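PDB 6BJG: RNA silencing suppressor p19 from Carnation Italian ringspot virus, which suppresses RNA silencing in the host plant by binding short interfering RNA duplexes as a homodimer and selecting them by duplex length, like a molecular caliper. Local coordinates for residues K60-F65 with G109-I114; S94-A99 with T129-C134. The protein carries 1 engineered substitution. All coordinates share one frame; numbering follows the deposited sequence.

Contact 1. Residues K60-F65 with G109-I114; sequences KESWGF and GCHYSI. Engineered in segment 109-114: His111 (natural residue Thr). With nucleotides of chain C; nucleotides of chain D.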
ATOM      1  N   LYS B  60       1.493   2.572  13.455  1.00 24.43           N
ATOM      2  CA  LYS B  60       2.114   1.259  13.381  1.00 23.70           C
ATOM      3  C   LYS B  60       2.760   1.102  12.014  1.00 22.55           C
ATOM      4  O   LYS B  60       2.137   1.404  10.992  1.00 22.60           O
ATOM      5  CB  LYS B  60       1.077   0.156  13.619  1.00 24.27           C
ATOM      6  CG  LYS B  60       1.662  -1.241  13.771  1.00 24.37           C
ATOM      7  CD  LYS B  60       0.595  -2.253  14.181  1.00 25.14           C
ATOM      8  CE  LYS B  60       1.206  -3.620  14.459  1.00 25.60           C
ATOM      9  NZ  LYS B  60       0.198  -4.623  14.904  1.00 26.79           N
ATOM     10  N   GLU B  61       4.014   0.652  11.998  1.00 23.36           N
ATOM     11  CA  GLU B  61       4.735   0.418  10.756  1.00 22.44           C
ATOM     12  C   GLU B  61       5.499  -0.892  10.868  1.00 21.12           C
ATOM     13  O   GLU B  61       5.763  -1.386  11.967  1.00 20.86           O
ATOM     14  CB  GLU B  61       5.698   1.571  10.428  1.00 23.17           C
ATOM     15  CG  GLU B  61       6.739   1.840  11.503  1.00 23.56           C
ATOM     16  CD  GLU B  61       7.736   2.917  11.105  1.00 24.04           C
ATOM     17  OE1 GLU B  61       7.671   3.403   9.955  1.00 24.52           O
ATOM     18  OE2 GLU B  61       8.589   3.276  11.944  1.00 24.48           O
ATOM     19  N   SER B  62       5.852  -1.457   9.716  1.00 21.67           N
ATOM     20  CA  SER B  62       6.575  -2.720   9.698  1.00 22.15           C
ATOM     21  C   SER B  62       7.361  -2.847   8.400  1.00 21.76           C
ATOM     22  O   SER B  62       6.981  -2.290   7.367  1.00 21.97           O
ATOM     23  CB  SER B  62       5.623  -3.913   9.861  1.00 22.80           C
ATOM     24  OG  SER B  62       4.560  -3.860   8.927  1.00 22.97           O
ATOM     25  N   TRP B  63       8.467  -3.584   8.478  1.00 15.81           N
ATOM     26  CA  TRP B  63       9.308  -3.897   7.331  1.00 16.71           C
ATOM     27  C   TRP B  63       9.413  -5.408   7.200  1.00 17.13           C
ATOM     28  O   TRP B  63       9.779  -6.093   8.160  1.00 17.42           O
ATOM     29  CB  TRP B  63      10.709  -3.291   7.479  1.00 16.67           C
ATOM     30  CG  TRP B  63      10.859  -1.938   6.856  1.00 16.97           C
ATOM     31  CD1 TRP B  63      10.919  -0.740   7.503  1.00 16.76           C
ATOM     32  CD2 TRP B  63      10.973  -1.645   5.457  1.00 18.66           C
ATOM     33  NE1 TRP B  63      11.064   0.282   6.596  1.00 17.60           N
ATOM     34  CE2 TRP B  63      11.098  -0.248   5.332  1.00 19.27           C
ATOM     35  CE3 TRP B  63      10.984  -2.429   4.301  1.00 19.56           C
ATOM     36  CZ2 TRP B  63      11.229   0.383   4.097  1.00 21.03           C
ATOM     37  CZ3 TRP B  63      11.113  -1.801   3.074  1.00 21.54           C
ATOM     38  CH2 TRP B  63      11.234  -0.408   2.983  1.00 22.00           C
ATOM     39  N   GLY B  64       9.096  -5.922   6.016  1.00 17.03           N
ATOM     40  CA  GLY B  64       9.176  -7.343   5.736  1.00 18.12           C
ATOM     41  C   GLY B  64      10.245  -7.625   4.691  1.00 19.11           C
ATOM     42  O   GLY B  64      10.322  -6.940   3.671  1.00 19.67           O
ATOM     43  N   PHE B  65      11.069  -8.631   4.976  1.00 18.59           N
ATOM     44  CA  PHE B  65      12.057  -9.150   4.032  1.00 20.28           C
ATOM     45  C   PHE B  65      11.768 -10.642   3.903  1.00 22.01           C
ATOM     46  O   PHE B  65      12.194 -11.440   4.744  1.00 23.04           O
ATOM     47  CB  PHE B  65      13.481  -8.885   4.507  1.00 20.68           C
ATOM     48  CG  PHE B  65      13.711  -7.474   4.959  1.00 19.26           C
ATOM     49  CD1 PHE B  65      13.668  -6.426   4.057  1.00 19.21           C
ATOM     50  CD2 PHE B  65      13.971  -7.194   6.288  1.00 18.42           C
ATOM     51  CE1 PHE B  65      13.876  -5.124   4.474  1.00 18.39           C
ATOM     52  CE2 PHE B  65      14.182  -5.894   6.709  1.00 17.46           C
ATOM     53  CZ  PHE B  65      14.134  -4.860   5.803  1.00 17.46           C
ATOM     54  N   GLY B 109       9.705 -11.471  -1.844  1.00 33.79           N
ATOM     55  CA  GLY B 109       8.902 -10.269  -1.726  1.00 32.21           C
ATOM     56  C   GLY B 109       9.252  -9.509  -0.461  1.00 31.99           C
ATOM     57  O   GLY B 109       9.357 -10.094   0.622  1.00 30.92           O
ATOM     58  N   CYS B 110       9.448  -8.203  -0.601  1.00 27.61           N
ATOM     59  CA  CYS B 110       9.655  -7.308   0.524  1.00 26.56           C
ATOM     60  C   CYS B 110       8.502  -6.315   0.572  1.00 25.60           C
ATOM     61  O   CYS B 110       7.835  -6.062  -0.434  1.00 26.08           O
ATOM     62  CB  CYS B 110      10.991  -6.565   0.407  1.00 27.43           C
ATOM     63  SG  CYS B 110      12.433  -7.650   0.217  1.00 29.42           S
ATOM     64  N   HIS B 111       8.256  -5.757   1.753  1.00 24.74           N
ATOM     65  CA  HIS B 111       7.187  -4.782   1.871  1.00 24.36           C
ATOM     66  C   HIS B 111       7.453  -3.864   3.050  1.00 23.39           C
ATOM     67  O   HIS B 111       8.154  -4.219   4.000  1.00 22.25           O
ATOM     68  CB  HIS B 111       5.820  -5.457   2.032  1.00 21.93           C
ATOM     69  CG  HIS B 111       5.589  -6.045   3.389  1.00 19.14           C
ATOM     70  ND1 HIS B 111       5.855  -7.365   3.684  1.00 18.30           N
ATOM     71  CD2 HIS B 111       5.115  -5.494   4.532  1.00 17.68           C
ATOM     72  CE1 HIS B 111       5.557  -7.601   4.949  1.00 16.69           C
ATOM     73  NE2 HIS B 111       5.105  -6.482   5.487  1.00 16.34           N
ATOM     74  N   TYR B 112       6.877  -2.669   2.967  1.00 24.03           N
ATOM     75  CA  TYR B 112       6.770  -1.761   4.097  1.00 22.57           C
ATOM     76  C   TYR B 112       5.307  -1.377   4.232  1.00 22.57           C
ATOM     77  O   TYR B 112       4.651  -1.069   3.232  1.00 23.82           O
ATOM     78  CB  TYR B 112       7.634  -0.512   3.916  1.00 22.32           C
ATOM     79  CG  TYR B 112       7.345   0.562   4.940  1.00 20.64           C
ATOM     80  CD1 TYR B 112       7.923   0.519   6.203  1.00 19.69           C
ATOM     81  CD2 TYR B 112       6.487   1.614   4.648  1.00 20.71           C
ATOM     82  CE1 TYR B 112       7.659   1.496   7.142  1.00 19.21           C
ATOM     83  CE2 TYR B 112       6.219   2.596   5.581  1.00 20.24           C
ATOM     84  CZ  TYR B 112       6.806   2.532   6.826  1.00 19.47           C
ATOM     85  OH  TYR B 112       6.541   3.509   7.758  1.00 19.71           O
ATOM     86  N   SER B 113       4.798  -1.404   5.459  1.00 29.44           N
ATOM     87  CA  SER B 113       3.396  -1.123   5.721  1.00 29.85           C
ATOM     88  C   SER B 113       3.291  -0.146   6.879  1.00 27.48           C
ATOM     89  O   SER B 113       4.064  -0.219   7.838  1.00 26.77           O
ATOM     90  CB  SER B 113       2.627  -2.409   6.040  1.00 28.68           C
ATOM     91  OG  SER B 113       1.233  -2.167   6.082  1.00 29.15           O
ATOM     92  N   ILE B 114       2.338   0.774   6.779  1.00 19.26           N
ATOM     93  CA  ILE B 114       2.134   1.792   7.804  1.00 19.39           C
ATOM     94  C   ILE B 114       0.647   2.094   7.881  1.00 20.01           C
ATOM     95  O   ILE B 114      -0.033   2.194   6.856  1.00 20.80           O
ATOM     96  CB  ILE B 114       2.953   3.065   7.506  1.00 19.94           C
ATOM     97  CG1 ILE B 114       2.732   4.109   8.606  1.00 20.11           C
ATOM     98  CG2 ILE B 114       2.586   3.623   6.135  1.00 21.03           C
ATOM     99  CD1 ILE B 114       3.637   5.318   8.500  1.00 21.27           C
TER
ATOM    100  P     G C  13       5.981  -9.166  -7.232  1.00 28.38           P
ATOM    101  OP1   G C  13       6.980  -8.409  -8.031  1.00 31.82           O
ATOM    102  OP2   G C  13       4.728  -9.634  -7.876  1.00 30.56           O
ATOM    103  O5'   G C  13       6.717 -10.429  -6.604  1.00 29.49           O
ATOM    104  C5'   G C  13       7.921 -10.272  -5.867  1.00 28.76           C
ATOM    105  C4'   G C  13       8.310 -11.542  -5.155  1.00 30.52           C
ATOM    106  O4'   G C  13       7.317 -11.879  -4.150  1.00 30.08           O
ATOM    107  C3'   G C  13       8.390 -12.787  -6.018  1.00 33.07           C
ATOM    108  O3'   G C  13       9.592 -12.864  -6.763  1.00 34.79           O
ATOM    109  C2'   G C  13       8.219 -13.905  -4.998  1.00 34.18           C
ATOM    110  O2'   G C  13       9.426 -14.148  -4.290  1.00 35.62           O
ATOM    111  C1'   G C  13       7.202 -13.283  -4.042  1.00 32.15           C
ATOM    112  N9    G C  13       5.818 -13.675  -4.374  1.00 31.90           N
ATOM    113  C8    G C  13       4.873 -12.930  -5.040  1.00 30.54           C
ATOM    114  N7    G C  13       3.735 -13.553  -5.182  1.00 31.27           N
ATOM    115  C5    G C  13       3.940 -14.784  -4.576  1.00 32.90           C
ATOM    116  C6    G C  13       3.063 -15.890  -4.416  1.00 34.66           C
ATOM    117  O6    G C  13       1.890 -16.006  -4.792  1.00 34.57           O
ATOM    118  N1    G C  13       3.680 -16.938  -3.742  1.00 37.07           N
ATOM    119  C2    G C  13       4.972 -16.928  -3.278  1.00 37.71           C
ATOM    120  N2    G C  13       5.383 -18.039  -2.651  1.00 40.56           N
ATOM    121  N3    G C  13       5.798 -15.904  -3.420  1.00 36.02           N
ATOM    122  C4    G C  13       5.221 -14.876  -4.073  1.00 33.67           C
ATOM    123  P     C C   2      -0.669  -3.623  18.515  1.00 25.73           P
ATOM    124  OP1   C C   2       0.526  -3.748  17.640  1.00 27.71           O
ATOM    125  OP2   C C   2      -2.029  -3.763  17.934  1.00 24.62           O
ATOM    126  O5'   C C   2      -0.520  -4.702  19.671  1.00 24.48           O
ATOM    127  C5'   C C   2       0.678  -4.798  20.425  1.00 25.78           C
ATOM    128  C4'   C C   2       0.618  -5.952  21.387  1.00 25.03           C
ATOM    129  O4'   C C   2      -0.412  -5.710  22.380  1.00 24.00           O
ATOM    130  C3'   C C   2       0.232  -7.289  20.782  1.00 25.94           C
ATOM    131  O3'   C C   2       1.310  -7.937  20.129  1.00 26.02           O
ATOM    132  C2'   C C   2      -0.314  -8.048  21.981  1.00 26.41           C
ATOM    133  O2'   C C   2       0.733  -8.562  22.785  1.00 31.57           O
ATOM    134  C1'   C C   2      -1.019  -6.931  22.749  1.00 27.70           C
ATOM    135  N1    C C   2      -2.460  -6.873  22.424  1.00 29.21           N
ATOM    136  C2    C C   2      -3.298  -7.790  23.058  1.00 31.32           C
ATOM    137  O2    C C   2      -2.801  -8.591  23.862  1.00 32.70           O
ATOM    138  N3    C C   2      -4.620  -7.779  22.787  1.00 32.40           N
ATOM    139  C4    C C   2      -5.112  -6.901  21.916  1.00 32.51           C
ATOM    140  N4    C C   2      -6.426  -6.936  21.686  1.00 34.66           N
ATOM    141  C5    C C   2      -4.281  -5.956  21.246  1.00 30.88           C
ATOM    142  C6    C C   2      -2.971  -5.978  21.526  1.00 29.78           C
TER
ATOM    143  P     A D  10       2.450 -13.215   8.071  1.00 53.55           P
ATOM    144  OP1   A D  10       2.988 -13.137   9.452  1.00 55.09           O
ATOM    145  OP2   A D  10       1.244 -14.041   7.807  1.00 52.04           O
ATOM    146  O5'   A D  10       2.162 -11.730   7.582  1.00 51.10           O
ATOM    147  C5'   A D  10       3.233 -10.828   7.351  1.00 52.21           C
ATOM    148  C4'   A D  10       2.856  -9.777   6.341  1.00 50.65           C
ATOM    149  O4'   A D  10       2.573 -10.399   5.061  1.00 48.84           O
ATOM    150  C3'   A D  10       1.598  -8.985   6.650  1.00 49.30           C
ATOM    151  O3'   A D  10       1.820  -7.950   7.591  1.00 51.29           O
ATOM    152  C2'   A D  10       1.172  -8.488   5.274  1.00 48.45           C
ATOM    153  O2'   A D  10       1.916  -7.340   4.891  1.00 50.13           O
ATOM    154  C1'   A D  10       1.572  -9.668   4.383  1.00 47.60           C
ATOM    155  N9    A D  10       0.440 -10.568   4.079  1.00 45.82           N
ATOM    156  C8    A D  10       0.202 -11.834   4.557  1.00 45.67           C
ATOM    157  N7    A D  10      -0.890 -12.386   4.081  1.00 45.51           N
ATOM    158  C5    A D  10      -1.406 -11.421   3.226  1.00 44.79           C
ATOM    159  C6    A D  10      -2.554 -11.388   2.411  1.00 45.06           C
ATOM    160  N6    A D  10      -3.434 -12.389   2.314  1.00 48.61           N
ATOM    161  N1    A D  10      -2.776 -10.271   1.682  1.00 44.72           N
ATOM    162  C2    A D  10      -1.899  -9.263   1.773  1.00 44.86           C
ATOM    163  N3    A D  10      -0.786  -9.177   2.501  1.00 45.41           N
ATOM    164  C4    A D  10      -0.593 -10.300   3.213  1.00 45.12           C
TER
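Trp63 lies over Tyr112, its six-membered ring covering Tyr112 CB, which sits 3.5 Å from the ring centroid and almost on the normal: a CH-pi contact. The two residues are a non-hydrogen-bonded pair of antiparallel strands 60-65 and 109-114, the two inner strands of the subunit's four-stranded antiparallel sheet. With CG anti to the backbone N (chi1 169°), the Tyr112 ring runs along the sheet to Glu61, and its OH donates a very short hydrogen bond, 2.5 Å, to Glu61 OE1. Lys141 forms a salt bridge with the same oxygen and Ser89 bonds OE2, so the buried carboxylate is well satisfied. These large side chains suit the face packed against helices 92-99 and 130-145.

The other face meets the siRNA and carries small or polar residues. Ser62 pairs with Ser113, whose OG bonds Thr122. Engineered His111 leans across Gly64, whose CA lies over one ring face; A10 of chain D puts O2' over the opposite face. Gly64 N and His111 O are joined by a nearly straight bond of 2.8 Å. Lys60, fully extended, leads away from strand 109-114, and its NZ donates a 2.9 Å hydrogen bond to the phosphate oxygen OP1 of C2 of chain C.

Contact 2. Residues S94-A99 with T129-C134; sequences SVNYAA and TLQHLC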
ATOM      1  N   SER B  94      19.497   1.986   6.961  1.00 33.28           N
ATOM      2  CA  SER B  94      19.162   1.006   7.988  1.00 31.75           C
ATOM      3  C   SER B  94      18.328  -0.138   7.429  1.00 29.68           C
ATOM      4  O   SER B  94      18.394  -1.259   7.946  1.00 29.31           O
ATOM      5  CB  SER B  94      18.425   1.685   9.142  1.00 31.56           C
ATOM      6  OG  SER B  94      17.191   2.229   8.713  1.00 29.65           O
ATOM      7  N   VAL B  95      17.542   0.115   6.381  1.00 29.86           N
ATOM      8  CA  VAL B  95      16.737  -0.942   5.779  1.00 28.59           C
ATOM      9  C   VAL B  95      17.602  -1.852   4.916  1.00 30.78           C
ATOM     10  O   VAL B  95      17.533  -3.082   5.022  1.00 30.48           O
ATOM     11  CB  VAL B  95      15.575  -0.329   4.972  1.00 27.08           C
ATOM     12  CG1 VAL B  95      14.822  -1.408   4.195  1.00 25.37           C
ATOM     13  CG2 VAL B  95      14.621   0.410   5.901  1.00 25.31           C
ATOM     14  N   ASN B  96      18.427  -1.266   4.044  1.00 32.88           N
ATOM     15  CA  ASN B  96      19.288  -2.074   3.188  1.00 37.89           C
ATOM     16  C   ASN B  96      20.294  -2.866   4.012  1.00 39.79           C
ATOM     17  O   ASN B  96      20.582  -4.030   3.706  1.00 37.49           O
ATOM     18  CB  ASN B  96      20.005  -1.183   2.173  1.00 39.92           C
ATOM     19  CG  ASN B  96      19.184  -0.951   0.917  1.00 38.94           C
ATOM     20  OD1 ASN B  96      19.360  -1.642  -0.086  1.00 40.13           O
ATOM     21  ND2 ASN B  96      18.279   0.022   0.968  1.00 36.97           N
ATOM     22  N   TYR B  97      20.841  -2.254   5.064  1.00 35.11           N
ATOM     23  CA  TYR B  97      21.737  -2.975   5.960  1.00 36.70           C
ATOM     24  C   TYR B  97      21.038  -4.187   6.566  1.00 34.77           C
ATOM     25  O   TYR B  97      21.548  -5.311   6.501  1.00 36.12           O
ATOM     26  CB  TYR B  97      22.240  -2.037   7.056  1.00 37.58           C
ATOM     27  CG  TYR B  97      23.202  -2.686   8.026  1.00 39.58           C
ATOM     28  CD1 TYR B  97      24.539  -2.853   7.698  1.00 43.53           C
ATOM     29  CD2 TYR B  97      22.773  -3.127   9.270  1.00 39.43           C
ATOM     30  CE1 TYR B  97      25.422  -3.445   8.582  1.00 45.92           C
ATOM     31  CE2 TYR B  97      23.648  -3.719  10.160  1.00 41.27           C
ATOM     32  CZ  TYR B  97      24.972  -3.875   9.811  1.00 44.56           C
ATOM     33  OH  TYR B  97      25.849  -4.464  10.693  1.00 46.73           O
ATOM     34  N   ALA B  98      19.860  -3.972   7.159  1.00 31.64           N
ATOM     35  CA  ALA B  98      19.121  -5.072   7.770  1.00 29.94           C
ATOM     36  C   ALA B  98      18.687  -6.093   6.727  1.00 29.56           C
ATOM     37  O   ALA B  98      18.709  -7.302   6.984  1.00 29.88           O
ATOM     38  CB  ALA B  98      17.906  -4.531   8.524  1.00 27.23           C
ATOM     39  N   ALA B  99      18.284  -5.624   5.543  1.00 30.21           N
ATOM     40  CA  ALA B  99      17.797  -6.535   4.513  1.00 29.99           C
ATOM     41  C   ALA B  99      18.900  -7.471   4.037  1.00 32.86           C
ATOM     42  O   ALA B  99      18.644  -8.647   3.750  1.00 33.04           O
ATOM     43  CB  ALA B  99      17.229  -5.741   3.337  1.00 29.39           C
ATOM     44  N   THR B 129      14.259  -4.813  -5.832  1.00 35.67           N
ATOM     45  CA  THR B 129      13.780  -3.447  -6.014  1.00 34.77           C
ATOM     46  C   THR B 129      13.727  -2.698  -4.688  1.00 32.79           C
ATOM     47  O   THR B 129      12.987  -1.718  -4.562  1.00 31.02           O
ATOM     48  CB  THR B 129      12.398  -3.440  -6.675  1.00 33.64           C
ATOM     49  OG1 THR B 129      11.404  -3.865  -5.733  1.00 32.19           O
ATOM     50  CG2 THR B 129      12.370  -4.364  -7.884  1.00 35.08           C
ATOM     51  N   LEU B 130      14.514  -3.135  -3.700  1.00 32.01           N
ATOM     52  CA  LEU B 130      14.360  -2.623  -2.343  1.00 30.25           C
ATOM     53  C   LEU B 130      14.642  -1.126  -2.270  1.00 31.02           C
ATOM     54  O   LEU B 130      13.950  -0.395  -1.553  1.00 29.25           O
ATOM     55  CB  LEU B 130      15.275  -3.390  -1.388  1.00 30.66           C
ATOM     56  CG  LEU B 130      15.177  -3.019   0.094  1.00 28.94           C
ATOM     57  CD1 LEU B 130      13.781  -3.263   0.639  1.00 26.48           C
ATOM     58  CD2 LEU B 130      16.204  -3.801   0.898  1.00 30.26           C
ATOM     59  N   GLN B 131      15.655  -0.650  -2.996  1.00 33.40           N
ATOM     60  CA  GLN B 131      15.947   0.780  -2.977  1.00 34.74           C
ATOM     61  C   GLN B 131      14.735   1.589  -3.424  1.00 33.39           C
ATOM     62  O   GLN B 131      14.412   2.622  -2.824  1.00 32.56           O
ATOM     63  CB  GLN B 131      17.164   1.086  -3.852  1.00 38.91           C
ATOM     64  CG  GLN B 131      18.480   0.610  -3.243  1.00 41.44           C
ATOM     65  CD  GLN B 131      19.705   1.244  -3.886  1.00 46.07           C
ATOM     66  OE1 GLN B 131      19.722   1.525  -5.086  1.00 48.03           O
ATOM     67  NE2 GLN B 131      20.738   1.477  -3.081  1.00 47.72           N
ATOM     68  N   HIS B 132      14.038   1.126  -4.464  1.00 38.83           N
ATOM     69  CA  HIS B 132      12.840   1.825  -4.917  1.00 38.07           C
ATOM     70  C   HIS B 132      11.728   1.745  -3.880  1.00 35.19           C
ATOM     71  O   HIS B 132      10.986   2.715  -3.684  1.00 34.92           O
ATOM     72  CB  HIS B 132      12.374   1.252  -6.255  1.00 39.07           C
ATOM     73  CG  HIS B 132      13.246   1.639  -7.409  1.00 42.44           C
ATOM     74  ND1 HIS B 132      13.933   2.834  -7.454  1.00 44.47           N
ATOM     75  CD2 HIS B 132      13.547   0.989  -8.557  1.00 44.58           C
ATOM     76  CE1 HIS B 132      14.616   2.904  -8.582  1.00 47.54           C
ATOM     77  NE2 HIS B 132      14.399   1.798  -9.270  1.00 47.73           N
ATOM     78  N   LEU B 133      11.588   0.600  -3.208  1.00 31.23           N
ATOM     79  CA  LEU B 133      10.609   0.499  -2.130  1.00 29.25           C
ATOM     80  C   LEU B 133      10.883   1.532  -1.046  1.00 28.31           C
ATOM     81  O   LEU B 133       9.958   2.196  -0.560  1.00 27.59           O
ATOM     82  CB  LEU B 133      10.623  -0.908  -1.532  1.00 28.33           C
ATOM     83  CG  LEU B 133      10.423  -2.083  -2.490  1.00 29.45           C
ATOM     84  CD1 LEU B 133      10.358  -3.384  -1.703  1.00 29.06           C
ATOM     85  CD2 LEU B 133       9.177  -1.906  -3.338  1.00 29.71           C
ATOM     86  N   CYS B 134      12.150   1.686  -0.656  1.00 28.51           N
ATOM     87  CA  CYS B 134      12.502   2.633   0.396  1.00 28.51           C
ATOM     88  C   CYS B 134      12.111   4.052   0.010  1.00 30.23           C
ATOM     89  O   CYS B 134      11.452   4.758   0.781  1.00 29.59           O
ATOM     90  CB  CYS B 134      14.000   2.551   0.690  1.00 30.18           C
ATOM     91  SG  CYS B 134      14.503   1.010   1.467  1.00 29.57           S
TER
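Leu130 and Ala99 make the tightest apolar contact between helix 92-99 and the first turn of helix 130-145, with Leu130 CD2 only 3.3 Å from Ala99 CB, closer than carbons usually pack. Alanine's single methyl suits a spot where the leucine end already presses close. A chi1 of -177° swings the Leu130 branch away from its own amide nitrogen and sends both methyls across the gap: CD2 goes to Ala99, while CD1 comes within 4.1 Å of Val95 CG1. One turn further along, Cys134 turns its sulfur to the same valine, SG lying 3.7 Å from Val95 CG1. The small, weakly polar thiol of Cys134 can sit buried against this valine methyl. Val95, Ala99, Leu130 and Cys134 thus form the buried, apolar part of the interface.

The polar part lies along the more exposed border, where Asn96 extends over the apolar residues. No hydrogen bond crosses between the two segments. Asn96 ND2 instead donates to Gly92 O, one turn back in its own helix, a bond that helps fix the amide while ND2 passes 3.9 Å from Cys134 SG. Its OD1 is 3.9 Å from Leu130 CD2 and 4.0 Å from Gln131 CG, so the amide meets the second helix through van der Waals contact. The Gln131 and Asn96 side chains cross at about a right angle.

The short helical segments run roughly antiparallel, at 145°, with axes 10.4 Å apart at closest approach, a spacing bridged by side chains. Both helices pack on the sheet, Val95 and Leu130 touching Trp63, and Val95 and Ala99 touching Phe65 on strand 58-65. Farther round helix 130-145, His132 and Leu133 pack on Val119 of the second subunit.

Overall arrangement
From the N terminus, the chain passes through helices 8-17 and 39-45 before entering strand 58-65, the first half of contact 1. It turns back as strand 68-75, then forms helices 80-87 and 92-99, the latter supplying the first half of contact 2. Strand 109-116 next closes contact 1 around a 43-residue excursion and joins the two hairpins at the middle of this chain's four strands. After strand 119-126, the last of this chain's sheet, helix 130-145 closes contact 2. The segments therefore alternate, and the two loops cross rather than nest. Phe65 against Ala99 and Cys110 against Leu133 join the contacts directly, tying both helices to the inner strands on the side facing away from the RNA.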